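Local coordinates for putative hydrogenase expression/formation protein hupG (Rhodopseudomonas palustris, PDB 2QSI), which probably assists hydrogenase maturation as a thioredoxin-like accessory protein of the HupG/HyaE family, at the interface of chains A and B. Coordinates in Å, arbitrary orientation; residue numbers count along the deposited sequence, not the author numbering. Chains: chain A/B, Putative hydrogenase expression/formation protein hupG.

Contact 1: the interface of chains A and B. Residues chain A 59-60, 63-64; chain B 111, 114-115, 118.
A:Ala63 and A:Leu60 press against B:Leu115, where one methyl of the leucine, CD2, serves both: it lies 3.5 Å from A:Ala63 CB, a tight approach, and 3.7 Å from A:Leu60 CD1. In this mainly apolar patch one side of helix 111-126 of chain B lies against the end of helix 50-62 and the following loop of chain A, joining the copies in a two-fold symmetric pair that may not be the biological one. The two leucine side chains run past each other in opposite directions. A:Leu60 CD2 also meets B:Tyr114 at its CB, 3.8 Å away, the two side chains crossing at about a right angle. Toward B:Ile118 A:Leu60 points tip to tip, but the methyl-to-methyl approach is modelled too closely to be trusted. B:Ile118 CG2 sits over one face of the A:Phe64 ring, 3.9 Å from the centroid and shifted toward the rim on the CE2 side. The edge of that ring meets the backbone carbonyl O of B:Leu115, which is 3.5 Å from A:Phe64 CZ.

At the other end, B:Trp111 brings the rim of its six-membered ring to the backbone of A:Glu59 and A:Leu60. With chi1 at 169°, B:Trp111 swings its CG away from the main-chain nitrogen, and the indole extends across to chain A. Behind it, B:Leu115 CD1 supports one indole face. The outer corner, B:Trp111 CH2, comes 3.7 Å from A:Glu59 CB.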
loop_
_atom_site.group_PDB
_atom_site.type_symbol
_atom_site.label_atom_id
_atom_site.label_comp_id
_atom_site.label_asym_id
_atom_site.label_seq_id
_atom_site.Cartn_x
_atom_site.Cartn_y
_atom_site.Cartn_z
ATOM N N GLU A 59 -20.678 12.775 0.260
ATOM C CA GLU A 59 -21.762 12.050 0.980
ATOM C C GLU A 59 -21.367 10.603 1.184
ATOM O O GLU A 59 -21.593 10.027 2.251
ATOM C CB GLU A 59 -23.096 12.103 0.239
ATOM C CG GLU A 59 -23.717 13.497 0.196
ATOM C CD GLU A 59 -24.622 13.843 1.363
ATOM O OE1 GLU A 59 -24.506 13.269 2.449
ATOM O OE2 GLU A 59 -25.417 14.775 1.194
ATOM N N LEU A 60 -20.705 10.034 0.167
ATOM C CA LEU A 60 -20.176 8.659 0.271
ATOM C C LEU A 60 -19.102 8.516 1.336
ATOM O O LEU A 60 -19.128 7.565 2.128
ATOM C CB LEU A 60 -19.578 8.228 -1.058
ATOM C CG LEU A 60 -19.270 6.771 -1.317
ATOM C CD1 LEU A 60 -20.372 5.797 -0.804
ATOM C CD2 LEU A 60 -19.049 6.624 -2.861
ATOM N N ALA A 63 -20.515 8.483 4.797
ATOM C CA ALA A 63 -21.409 7.375 5.113
ATOM C C ALA A 63 -20.656 6.234 5.788
ATOM O O ALA A 63 -21.253 5.237 6.193
ATOM C CB ALA A 63 -22.106 6.881 3.854
ATOM N N PHE A 64 -19.342 6.388 5.907
ATOM C CA PHE A 64 -18.510 5.392 6.572
ATOM C C PHE A 64 -17.562 6.044 7.572
ATOM O O PHE A 64 -16.350 6.080 7.360
ATOM C CB PHE A 64 -17.717 4.582 5.544
ATOM C CG PHE A 64 -18.577 3.828 4.571
ATOM C CD1 PHE A 64 -19.030 2.554 4.869
ATOM C CD2 PHE A 64 -18.933 4.394 3.359
ATOM C CE1 PHE A 64 -19.821 1.858 3.975
ATOM C CE2 PHE A 64 -19.725 3.702 2.461
ATOM C CZ PHE A 64 -20.169 2.433 2.769
ATOM N N TRP B 111 -26.755 5.678 -5.759
ATOM C CA TRP B 111 -26.295 5.868 -4.376
ATOM C C TRP B 111 -26.223 4.580 -3.593
ATOM O O TRP B 111 -25.238 4.337 -2.884
ATOM C CB TRP B 111 -27.215 6.884 -3.676
ATOM C CG TRP B 111 -27.127 7.077 -2.196
ATOM C CD1 TRP B 111 -28.111 6.809 -1.291
ATOM C CD2 TRP B 111 -26.040 7.647 -1.443
ATOM N NE1 TRP B 111 -27.695 7.141 -0.021
ATOM C CE2 TRP B 111 -26.436 7.670 -0.085
ATOM C CE3 TRP B 111 -24.775 8.140 -1.783
ATOM C CZ2 TRP B 111 -25.615 8.168 0.934
ATOM C CZ3 TRP B 111 -23.950 8.618 -0.773
ATOM C CH2 TRP B 111 -24.375 8.624 0.579
ATOM N N TYR B 114 -23.190 2.554 -4.918
ATOM C CA TYR B 114 -21.934 3.020 -4.309
ATOM C C TYR B 114 -21.777 2.543 -2.860
ATOM O O TYR B 114 -20.738 1.983 -2.487
ATOM C CB TYR B 114 -21.837 4.539 -4.349
ATOM C CG TYR B 114 -21.469 5.093 -5.690
ATOM C CD1 TYR B 114 -20.211 4.870 -6.238
ATOM C CD2 TYR B 114 -22.369 5.866 -6.414
ATOM C CE1 TYR B 114 -19.867 5.372 -7.467
ATOM C CE2 TYR B 114 -22.033 6.377 -7.638
ATOM C CZ TYR B 114 -20.777 6.143 -8.166
ATOM O OH TYR B 114 -20.467 6.653 -9.407
ATOM N N LEU B 115 -22.794 2.779 -2.042
ATOM C CA LEU B 115 -22.776 2.324 -0.638
ATOM C C LEU B 115 -22.534 0.807 -0.454
ATOM O O LEU B 115 -21.778 0.404 0.429
ATOM C CB LEU B 115 -24.079 2.718 0.111
ATOM C CG LEU B 115 -24.324 4.213 0.384
ATOM C CD1 LEU B 115 -25.780 4.470 0.904
ATOM C CD2 LEU B 115 -23.285 4.833 1.323
ATOM N N ILE B 118 -18.819 -0.039 -1.751
ATOM C CA ILE B 118 -17.807 0.421 -0.779
ATOM C C ILE B 118 -17.838 -0.392 0.512
ATOM O O ILE B 118 -16.763 -0.806 1.055
ATOM C CB ILE B 118 -17.950 1.921 -0.493
ATOM C CG1 ILE B 118 -17.651 2.680 -1.788
ATOM C CG2 ILE B 118 -16.986 2.329 0.652
ATOM C CD1 ILE B 118 -18.007 4.127 -1.808
#

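Contact 2: the interface of chains A and B. Residues chain A 29, 84-85, 96-97; chain B 99, 101.
Antiparallel strand pairing across the thioredoxin-like sheet joins the two copies of this HupG/HyaE-family protein here: strand 100-106 of chain B runs beside strand 92-97 of chain A, with A:Val96 bridging to B:Thr101, and the two-fold symmetry repeats the pairing with the chains exchanged. Such an exchange of edge strands would make a firmly joined dimer, although the coordinates alone do not show that it forms in the cell. Just ahead of strand 100-106, B:Glu99 reaches across to A:Arg84 in a salt bridge. A:Arg84 NH2 donates to B:Glu99 OE2 over 2.8 Å in a nearly straight bond (174° at H), aimed at the syn lone pair of the carboxylate oxygen. The guanidinium and carboxylate planes are almost coplanar. Water 1 ties the same two groups again, 2.7 Å from B:Glu99 OE2 and 3.2 Å from A:Arg84 NE, at the edge of the guanidinium, so both links converge on one oxygen. The other, B:Glu99 OE1, rests 3.4 Å from the methyl A:Ile29 CG2. B:Glu99 gets there on an extended chain, with CG anti to N (chi1 -177°), its B:Glu99 CG methylene 3.9 Å from A:Val96 CG1. Shortening B:Glu99 to an alanine would probably leave the A:Arg84 guanidinium without its charged mate across the interface, and water 1 without its carboxylate partner. Beneath the arginine, the A:Phe85 ring carries A:Arg84 CG over its centre and brings CZ to one face of the guanidinium, steadying it. The backbone of A:Phe85 is gripped too: the B:Thr101 hydroxyl, OG1, donates to A:Phe85 O over 2.9 Å, tilted 26° from the carbonyl plane, while OG1 also lies in plane at the edge of the phenyl ring.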
loop_
_atom_site.group_PDB
_atom_site.type_symbol
_atom_site.label_atom_id
_atom_site.label_comp_id
_atom_site.label_asym_id
_atom_site.label_seq_id
_atom_site.Cartn_x
_atom_site.Cartn_y
_atom_site.Cartn_z
ATOM N N ILE A 29 -1.731 9.470 0.033
ATOM C CA ILE A 29 -2.231 8.150 0.316
ATOM C C ILE A 29 -1.511 7.582 1.492
ATOM O O ILE A 29 -2.129 7.090 2.438
ATOM C CB ILE A 29 -2.047 7.186 -0.885
ATOM C CG1 ILE A 29 -2.847 7.682 -2.059
ATOM C CG2 ILE A 29 -2.505 5.760 -0.507
ATOM C CD1 ILE A 29 -2.769 6.807 -3.294
ATOM N N ARG A 84 -1.629 3.241 -13.011
ATOM C CA ARG A 84 -1.096 2.753 -11.750
ATOM C C ARG A 84 -2.137 2.039 -10.911
ATOM O O ARG A 84 -1.856 1.009 -10.317
ATOM C CB ARG A 84 -0.560 3.913 -10.957
ATOM C CG ARG A 84 -0.140 3.564 -9.557
ATOM C CD ARG A 84 0.473 4.744 -8.957
ATOM N NE ARG A 84 0.529 4.635 -7.517
ATOM C CZ ARG A 84 1.029 5.589 -6.746
ATOM N NH1 ARG A 84 1.516 6.700 -7.294
ATOM N NH2 ARG A 84 1.012 5.457 -5.443
ATOM N N PHE A 85 -3.339 2.608 -10.829
ATOM C CA PHE A 85 -4.319 2.123 -9.890
ATOM C C PHE A 85 -5.301 1.122 -10.492
ATOM O O PHE A 85 -6.125 0.609 -9.788
ATOM C CB PHE A 85 -5.020 3.300 -9.202
ATOM C CG PHE A 85 -4.129 4.058 -8.252
ATOM C CD1 PHE A 85 -3.648 3.451 -7.105
ATOM C CD2 PHE A 85 -3.787 5.385 -8.500
ATOM C CE1 PHE A 85 -2.820 4.141 -6.233
ATOM C CE2 PHE A 85 -2.964 6.083 -7.646
ATOM C CZ PHE A 85 -2.457 5.449 -6.514
ATOM N N VAL A 96 -8.381 2.718 -2.596
ATOM C CA VAL A 96 -6.973 2.328 -2.443
ATOM C C VAL A 96 -6.598 2.214 -0.962
ATOM O O VAL A 96 -6.792 3.164 -0.210
ATOM C CB VAL A 96 -6.041 3.367 -3.070
ATOM C CG1 VAL A 96 -4.592 2.966 -2.842
ATOM C CG2 VAL A 96 -6.303 3.552 -4.585
ATOM N N GLN A 97 -6.004 1.096 -0.571
ATOM C CA GLN A 97 -5.526 0.929 0.774
ATOM C C GLN A 97 -4.048 1.332 0.823
ATOM O O GLN A 97 -3.233 0.786 0.077
ATOM C CB GLN A 97 -5.687 -0.528 1.173
ATOM C CG GLN A 97 -5.376 -0.807 2.568
ATOM C CD GLN A 97 -5.660 -2.229 2.906
ATOM O OE1 GLN A 97 -4.952 -3.121 2.477
ATOM N NE2 GLN A 97 -6.682 -2.449 3.702
ATOM N N GLU B 99 0.724 -1.019 -0.689
ATOM C CA GLU B 99 -0.405 -0.265 -1.206
ATOM C C GLU B 99 -1.098 -1.107 -2.256
ATOM O O GLU B 99 -0.430 -1.777 -3.086
ATOM C CB GLU B 99 0.112 1.008 -1.848
ATOM C CG GLU B 99 -0.910 1.932 -2.365
ATOM C CD GLU B 99 -0.297 3.202 -2.903
ATOM O OE1 GLU B 99 -0.037 4.116 -2.089
ATOM O OE2 GLU B 99 -0.075 3.283 -4.133
ATOM N N THR B 101 -5.018 -1.527 -4.717
ATOM C CA THR B 101 -6.378 -1.091 -5.084
ATOM C C THR B 101 -7.366 -2.137 -4.634
ATOM O O THR B 101 -7.241 -3.301 -4.996
ATOM C CB THR B 101 -6.513 -0.844 -6.611
ATOM O OG1 THR B 101 -5.555 0.171 -6.981
ATOM C CG2 THR B 101 -7.933 -0.372 -6.988
HETATM O O HOH W 1 -0.352 1.824 -6.372
#

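The centres of the C-alpha atoms of contacts 1 and 2 lie about 18 Å apart, and the contacts have no residue in common, but on chain B they follow closely in sequence: strand 100-106 leads from contact 2 toward helix 111-126 in contact 1. The same C-terminal stretch of chain B thus extends over chain A, its strand beside 92-97 and its helix against the end of 50-62. With the twin contacts generated by the two-fold, this reciprocal exchange suggests an intertwined dimer rather than a simple surface encounter.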